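Local coordinates for DUF1805 domain-containing protein (Thermoplasma acidophilum, PDB 1QW2) that is of unknown function, a conserved archaeal protein of the DUF1805 family that forms an assembly of four identical chains, at residues A[25-30]-A[44-49]; A[39-44]-A[50-55]. One frame throughout, in Å; residues are numbered along the deposited sequence.

Interaction 1: A[25-30]-A[44-49]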
ATOM      1  N   SER A  25       6.241   7.427   1.791  1.00 10.84           N
ATOM      2  CA  SER A  25       5.121   7.729   2.658  1.00 13.10           C
ATOM      3  C   SER A  25       5.437   8.958   3.479  1.00 13.38           C
ATOM      4  O   SER A  25       6.606   9.275   3.709  1.00 11.80           O
ATOM      5  CB  SER A  25       4.872   6.548   3.601  1.00 15.28           C
ATOM      6  OG  SER A  25       3.974   6.887   4.641  1.00 18.93           O
ATOM      7  N   ASP A  26       4.401   9.674   3.899  1.00 14.41           N
ATOM      8  CA  ASP A  26       4.634  10.811   4.764  1.00 15.15           C
ATOM      9  C   ASP A  26       5.052  10.111   6.049  1.00 14.78           C
ATOM     10  O   ASP A  26       4.672   8.962   6.288  1.00 15.87           O
ATOM     11  CB  ASP A  26       3.345  11.601   5.028  1.00 19.46           C
ATOM     12  CG  ASP A  26       2.794  12.263   3.787  1.00 22.78           C
ATOM     13  OD1 ASP A  26       3.571  12.927   3.073  1.00 27.19           O
ATOM     14  OD2 ASP A  26       1.577  12.131   3.538  1.00 27.41           O
ATOM     15  N   LEU A  27       5.854  10.773   6.864  1.00 12.69           N
ATOM     16  CA  LEU A  27       6.251  10.193   8.136  1.00 12.85           C
ATOM     17  C   LEU A  27       6.322  11.344   9.122  1.00 13.48           C
ATOM     18  O   LEU A  27       5.478  11.464  10.006  1.00 14.68           O
ATOM     19  CB  LEU A  27       7.607   9.483   8.036  1.00 12.00           C
ATOM     20  CG  LEU A  27       8.006   8.756   9.326  1.00 11.21           C
ATOM     21  CD1 LEU A  27       7.032   7.611   9.583  1.00 11.72           C
ATOM     22  CD2 LEU A  27       9.430   8.224   9.211  1.00 11.82           C
ATOM     23  N   GLY A  28       7.319  12.204   8.948  1.00 13.69           N
ATOM     24  CA  GLY A  28       7.465  13.346   9.832  1.00 15.93           C
ATOM     25  C   GLY A  28       7.590  14.610   9.008  1.00 15.77           C
ATOM     26  O   GLY A  28       6.842  14.804   8.046  1.00 17.97           O
ATOM     27  N   ASN A  29       8.532  15.474   9.375  1.00 16.13           N
ATOM     28  CA  ASN A  29       8.740  16.705   8.627  1.00 17.03           C
ATOM     29  C   ASN A  29       9.483  16.405   7.335  1.00 17.64           C
ATOM     30  O   ASN A  29       9.682  17.281   6.489  1.00 17.88           O
ATOM     31  CB  ASN A  29       9.493  17.726   9.479  1.00 17.78           C
ATOM     32  CG  ASN A  29       8.617  18.311  10.568  1.00 19.17           C
ATOM     33  OD1 ASN A  29       7.457  18.649  10.322  1.00 22.47           O
ATOM     34  ND2 ASN A  29       9.161  18.441  11.770  1.00 21.36           N
ATOM     35  N   ALA A  30       9.887  15.147   7.198  1.00 15.04           N
ATOM     36  CA  ALA A  30      10.561  14.654   6.007  1.00 14.26           C
ATOM     37  C   ALA A  30       9.818  13.369   5.659  1.00 12.51           C
ATOM     38  O   ALA A  30       9.265  12.713   6.540  1.00 12.08           O
ATOM     39  CB  ALA A  30      12.020  14.351   6.300  1.00 15.42           C
ATOM     40  N   CYS A  44      16.267   6.458   2.698  1.00 10.07           N
ATOM     41  CA  CYS A  44      16.553   7.861   2.967  1.00  8.98           C
ATOM     42  C   CYS A  44      17.223   8.036   4.328  1.00  9.69           C
ATOM     43  O   CYS A  44      17.520   7.060   5.018  1.00  8.71           O
ATOM     44  CB  CYS A  44      15.254   8.670   2.932  1.00 11.87           C
ATOM     45  SG  CYS A  44      14.087   8.205   4.236  1.00 13.70           S
ATOM     46  N   GLY A  45      17.429   9.294   4.713  1.00 10.23           N
ATOM     47  CA  GLY A  45      18.080   9.626   5.972  1.00 10.29           C
ATOM     48  C   GLY A  45      17.501   9.057   7.257  1.00  8.01           C
ATOM     49  O   GLY A  45      18.189   9.019   8.277  1.00  8.83           O
ATOM     50  N   TYR A  46      16.244   8.626   7.233  1.00  8.72           N
ATOM     51  CA  TYR A  46      15.641   8.058   8.432  1.00  7.90           C
ATOM     52  C   TYR A  46      16.222   6.687   8.788  1.00  7.99           C
ATOM     53  O   TYR A  46      15.990   6.181   9.886  1.00  9.10           O
ATOM     54  CB  TYR A  46      14.123   7.949   8.271  1.00  8.42           C
ATOM     55  CG  TYR A  46      13.367   9.239   8.520  1.00  7.68           C
ATOM     56  CD1 TYR A  46      13.430   9.886   9.758  1.00  8.63           C
ATOM     57  CD2 TYR A  46      12.545   9.783   7.535  1.00  9.60           C
ATOM     58  CE1 TYR A  46      12.682  11.044  10.006  1.00  9.17           C
ATOM     59  CE2 TYR A  46      11.795  10.937   7.771  1.00  9.17           C
ATOM     60  CZ  TYR A  46      11.866  11.557   9.004  1.00  9.37           C
ATOM     61  OH  TYR A  46      11.096  12.674   9.247  1.00  9.89           O
ATOM     62  N   LEU A  47      16.992   6.097   7.878  1.00  7.90           N
ATOM     63  CA  LEU A  47      17.586   4.791   8.150  1.00  7.32           C
ATOM     64  C   LEU A  47      18.697   4.856   9.184  1.00  8.30           C
ATOM     65  O   LEU A  47      19.579   5.713   9.117  1.00  9.13           O
ATOM     66  CB  LEU A  47      18.152   4.167   6.871  1.00 10.05           C
ATOM     67  CG  LEU A  47      18.877   2.830   7.078  1.00  7.44           C
ATOM     68  CD1 LEU A  47      17.883   1.775   7.533  1.00  8.76           C
ATOM     69  CD2 LEU A  47      19.551   2.394   5.783  1.00  9.43           C
ATOM     70  N   ASN A  48      18.631   3.942  10.149  1.00  7.38           N
ATOM     71  CA  ASN A  48      19.643   3.827  11.193  1.00  8.77           C
ATOM     72  C   ASN A  48      20.613   2.753  10.695  1.00  8.82           C
ATOM     73  O   ASN A  48      20.301   1.563  10.748  1.00  9.53           O
ATOM     74  CB  ASN A  48      18.997   3.365  12.500  1.00 11.15           C
ATOM     75  CG  ASN A  48      19.963   3.371  13.660  1.00 11.04           C
ATOM     76  OD1 ASN A  48      21.145   3.056  13.499  1.00 12.84           O
ATOM     77  ND2 ASN A  48      19.464   3.718  14.844  1.00 13.04           N
HETATM   78  N   MSE A  49      21.776   3.172  10.198  1.00  9.54           N
HETATM   79  CA  MSE A  49      22.760   2.222   9.678  1.00 10.13           C
HETATM   80  C   MSE A  49      23.281   1.261  10.747  1.00  9.09           C
HETATM   81  O   MSE A  49      23.682   0.138  10.437  1.00 10.49           O
HETATM   82  CB  MSE A  49      23.924   2.979   9.027  1.00 10.30           C
HETATM   83  CG  MSE A  49      25.000   2.091   8.373  1.00 13.81           C
HETATM   84 SE   MSE A  49      24.358   0.831   7.043  1.00 15.44          SE
HETATM   85  CE  MSE A  49      23.769   2.078   5.693  1.00 14.25           C
TER
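Leu27 lays its CD2 methyl over one face of the Tyr46 ring, 3.9 Å from the ring centroid and only 13° off the normal, a CH-pi contact in which leucine and tyrosine run past one another head to tail. The methyl sits over the middle of the ring because a chi1 of -175° turns CG away from the backbone N. Ala30 works at the edge: its CB packs 3.7 Å from Tyr46 CE2, and its carbonyl O lies near the ring plane, 3.3 Å from the same CE2. Here the loop between antiparallel strands 18-25 and 32-36 meets a type I beta turn, Cys44 to Leu47, which leads from strand 41-43 into helix 49-54. From that turn Tyr46 reaches across to the loop, where Ala30 N gives its OH a weak, bent hydrogen bond (3.4 Å, 137°). The absence of a side chain at Gly28 lets Tyr46 OH sit 3.7 Å from Gly28 CA. The stronger partner of this OH is OD2 of Asp57 of the second subunit, whose other oxygen, OD1, is hydrogen-bonded to Asn29 N.

Interaction 2: A[39-44]-A[50-55]; sequences KGYAMC and ETSNKV
Tyr41 and Ser52 meet hydroxyl to hydroxyl, the one hydrogen bond between segments 39-44 and 50-55. Ser52 OG donates to Tyr41 OH at 2.8 Å. It comes in at the edge of the phenol, near the ring plane, and lies beyond the end of the ring and not over a face; Tyr41 CZ is already 3.9 Å from Ser52 OG. Ser52 CB stands 3.5 Å from Tyr41 OH. The backbones stay well apart, 9.9 Å between the CA atoms of Tyr41 and Ser52; the tyrosine side chain spans most of the gap, and Ser52 the rest. The tyrosine CB sets off to the side, but with CG lodged between the backbone N and the carbonyl carbon (chi1 59°) the ring swings round and carries its end to the helix. Ser52, by contrast, has its CB directed toward the strand. The phenol OH has a second partner, OD2 of Asp57 in the same chain, and since Ser52 OG donates the first bond, the tyrosine's own hydrogen is probably directed at the carboxylate, giving a chain of hydrogen bonds from Ser52 to Tyr41 to Asp57. A phenylalanine here lacks that oxygen and would probably leave the buried Ser52 hydroxyl without its acceptor and Asp57 short of one partner, with the helix less firmly tied to the strand. Leu47 and Ala59 pack against both side chains, and Tyr46 of the second subunit lies against Tyr41. The contact belongs to a beta-alpha-beta unit: strand 41-43, helix 49-54 and strand 59-61, the two strands being parallel neighbours in the sheet, with Tyr41 and Ser52 tying the helix to the first of them.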
ATOM      1  N   LYS A  39      17.953  -8.734  -2.547  1.00 17.75           N
ATOM      2  CA  LYS A  39      19.154  -8.909  -1.733  1.00 18.67           C
ATOM      3  C   LYS A  39      19.423  -7.804  -0.713  1.00 16.58           C
ATOM      4  O   LYS A  39      20.054  -8.045   0.316  1.00 16.20           O
ATOM      5  CB  LYS A  39      20.377  -9.048  -2.644  1.00 19.73           C
ATOM      6  CG  LYS A  39      20.281 -10.189  -3.642  1.00 23.92           C
ATOM      7  CD  LYS A  39      21.518 -10.250  -4.517  1.00 27.42           C
ATOM      8  CE  LYS A  39      21.386 -11.321  -5.587  1.00 29.92           C
ATOM      9  NZ  LYS A  39      22.606 -11.408  -6.436  1.00 32.79           N
ATOM     10  N   GLY A  40      18.962  -6.593  -1.002  1.00 14.49           N
ATOM     11  CA  GLY A  40      19.198  -5.493  -0.084  1.00 12.08           C
ATOM     12  C   GLY A  40      18.302  -4.306  -0.373  1.00 10.99           C
ATOM     13  O   GLY A  40      17.404  -4.385  -1.208  1.00 11.16           O
ATOM     14  N   TYR A  41      18.558  -3.194   0.307  1.00 10.36           N
ATOM     15  CA  TYR A  41      17.738  -2.009   0.127  1.00  9.88           C
ATOM     16  C   TYR A  41      18.511  -0.708   0.292  1.00  9.65           C
ATOM     17  O   TYR A  41      19.628  -0.685   0.823  1.00  8.99           O
ATOM     18  CB  TYR A  41      16.582  -2.047   1.136  1.00 10.46           C
ATOM     19  CG  TYR A  41      17.058  -2.105   2.575  1.00  8.29           C
ATOM     20  CD1 TYR A  41      17.352  -0.940   3.286  1.00  7.36           C
ATOM     21  CD2 TYR A  41      17.273  -3.331   3.208  1.00  8.86           C
ATOM     22  CE1 TYR A  41      17.852  -0.997   4.591  1.00  9.19           C
ATOM     23  CE2 TYR A  41      17.771  -3.397   4.510  1.00  7.76           C
ATOM     24  CZ  TYR A  41      18.059  -2.228   5.194  1.00  8.44           C
ATOM     25  OH  TYR A  41      18.552  -2.284   6.473  1.00  9.55           O
ATOM     26  N   ALA A  42      17.907   0.370  -0.198  1.00  8.87           N
ATOM     27  CA  ALA A  42      18.459   1.715  -0.083  1.00  8.45           C
ATOM     28  C   ALA A  42      17.355   2.512   0.596  1.00  7.86           C
ATOM     29  O   ALA A  42      16.183   2.365   0.254  1.00  9.12           O
ATOM     30  CB  ALA A  42      18.748   2.302  -1.454  1.00  9.76           C
HETATM   31  N   MSE A  43      17.714   3.346   1.561  1.00  7.97           N
HETATM   32  CA  MSE A  43      16.706   4.133   2.252  1.00  7.94           C
HETATM   33  C   MSE A  43      17.212   5.544   2.508  1.00  8.76           C
HETATM   34  O   MSE A  43      18.421   5.791   2.515  1.00  8.97           O
HETATM   35  CB  MSE A  43      16.315   3.456   3.574  1.00  9.26           C
HETATM   36  CG  MSE A  43      15.147   4.107   4.297  1.00 10.01           C
HETATM   37 SE   MSE A  43      14.527   3.012   5.786  1.00 19.29          SE
HETATM   38  CE  MSE A  43      14.085   4.410   7.014  1.00 22.62           C
ATOM     39  N   CYS A  44      16.267   6.458   2.698  1.00 10.07           N
ATOM     40  CA  CYS A  44      16.553   7.861   2.967  1.00  8.98           C
ATOM     41  C   CYS A  44      17.223   8.036   4.328  1.00  9.69           C
ATOM     42  O   CYS A  44      17.520   7.060   5.018  1.00  8.71           O
ATOM     43  CB  CYS A  44      15.254   8.670   2.932  1.00 11.87           C
ATOM     44  SG  CYS A  44      14.087   8.205   4.236  1.00 13.70           S
ATOM     45  N   GLU A  50      23.278   1.685  12.006  1.00  9.27           N
ATOM     46  CA  GLU A  50      23.752   0.795  13.057  1.00 10.14           C
ATOM     47  C   GLU A  50      22.840  -0.427  13.132  1.00 10.83           C
ATOM     48  O   GLU A  50      23.290  -1.542  13.398  1.00 10.89           O
ATOM     49  CB  GLU A  50      23.786   1.515  14.407  1.00 12.20           C
ATOM     50  CG  GLU A  50      24.678   2.744  14.424  1.00 18.47           C
ATOM     51  CD  GLU A  50      24.927   3.268  15.826  1.00 21.34           C
ATOM     52  OE1 GLU A  50      23.956   3.404  16.597  1.00 23.81           O
ATOM     53  OE2 GLU A  50      26.096   3.551  16.154  1.00 27.71           O
ATOM     54  N   THR A  51      21.551  -0.218  12.884  1.00 10.25           N
ATOM     55  CA  THR A  51      20.605  -1.323  12.919  1.00  9.31           C
ATOM     56  C   THR A  51      20.834  -2.243  11.721  1.00  8.78           C
ATOM     57  O   THR A  51      20.824  -3.467  11.855  1.00 10.66           O
ATOM     58  CB  THR A  51      19.166  -0.793  12.918  1.00  9.31           C
ATOM     59  OG1 THR A  51      19.000   0.071  14.050  1.00 11.33           O
ATOM     60  CG2 THR A  51      18.167  -1.935  13.012  1.00 11.40           C
ATOM     61  N   SER A  52      21.049  -1.655  10.548  1.00  9.00           N
ATOM     62  CA  SER A  52      21.299  -2.446   9.351  1.00  8.68           C
ATOM     63  C   SER A  52      22.517  -3.341   9.565  1.00  8.81           C
ATOM     64  O   SER A  52      22.512  -4.512   9.175  1.00 10.38           O
ATOM     65  CB  SER A  52      21.556  -1.533   8.146  1.00 11.02           C
ATOM     66  OG  SER A  52      20.428  -0.724   7.868  1.00 10.24           O
ATOM     67  N   ASN A  53      23.566  -2.785  10.162  1.00 10.11           N
ATOM     68  CA  ASN A  53      24.774  -3.566  10.413  1.00  9.94           C
ATOM     69  C   ASN A  53      24.522  -4.627  11.475  1.00 10.35           C
ATOM     70  O   ASN A  53      25.007  -5.749  11.359  1.00 11.38           O
ATOM     71  CB  ASN A  53      25.935  -2.673  10.864  1.00  9.38           C
ATOM     72  CG  ASN A  53      26.610  -1.965   9.706  1.00  8.56           C
ATOM     73  OD1 ASN A  53      26.696  -2.500   8.604  1.00 10.94           O
ATOM     74  ND2 ASN A  53      27.115  -0.763   9.960  1.00 10.46           N
ATOM     75  N   LYS A  54      23.764  -4.269  12.507  1.00 11.07           N
ATOM     76  CA  LYS A  54      23.466  -5.200  13.586  1.00 12.85           C
ATOM     77  C   LYS A  54      22.828  -6.483  13.074  1.00 14.39           C
ATOM     78  O   LYS A  54      23.207  -7.579  13.492  1.00 14.56           O
ATOM     79  CB  LYS A  54      22.539  -4.544  14.614  1.00 15.14           C
ATOM     80  CG  LYS A  54      22.008  -5.501  15.668  1.00 17.64           C
ATOM     81  CD  LYS A  54      21.080  -4.781  16.638  1.00 21.14           C
ATOM     82  CE  LYS A  54      20.479  -5.744  17.652  1.00 23.27           C
ATOM     83  NZ  LYS A  54      19.581  -5.039  18.609  1.00 26.70           N
ATOM     84  N   VAL A  55      21.869  -6.351  12.163  1.00 12.40           N
ATOM     85  CA  VAL A  55      21.176  -7.521  11.638  1.00 13.06           C
ATOM     86  C   VAL A  55      21.761  -8.116  10.358  1.00 13.56           C
ATOM     87  O   VAL A  55      21.190  -9.043   9.779  1.00 14.57           O
ATOM     88  CB  VAL A  55      19.661  -7.230  11.445  1.00 12.30           C
ATOM     89  CG1 VAL A  55      19.054  -6.793  12.773  1.00 15.18           C
ATOM     90  CG2 VAL A  55      19.444  -6.162  10.377  1.00 12.67           C
TER

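From the N terminus, residues 25-30 come first, in the loop between strands 18-25 and 32-36; interaction 1 closes a loop from there through two strands to 44-49. Interaction 2 starts inside that loop, at 39-44, and closes beyond it at 50-55, so the two contacts cross, their segments overlapping at Cys44. Interaction 1 links a strand connection of the antiparallel part of the sheet to the turn before helix 49-54; interaction 2 holds that helix to strand 41-43. Leu47 joins them, its CD1 3.6 Å from Ser52 OG and its CD2 4.0 Å from Tyr41 CE1. Both lie at the interface with the second subunit, where Thr51 OG1 of one chain is hydrogen-bonded to Gly45 O of the other.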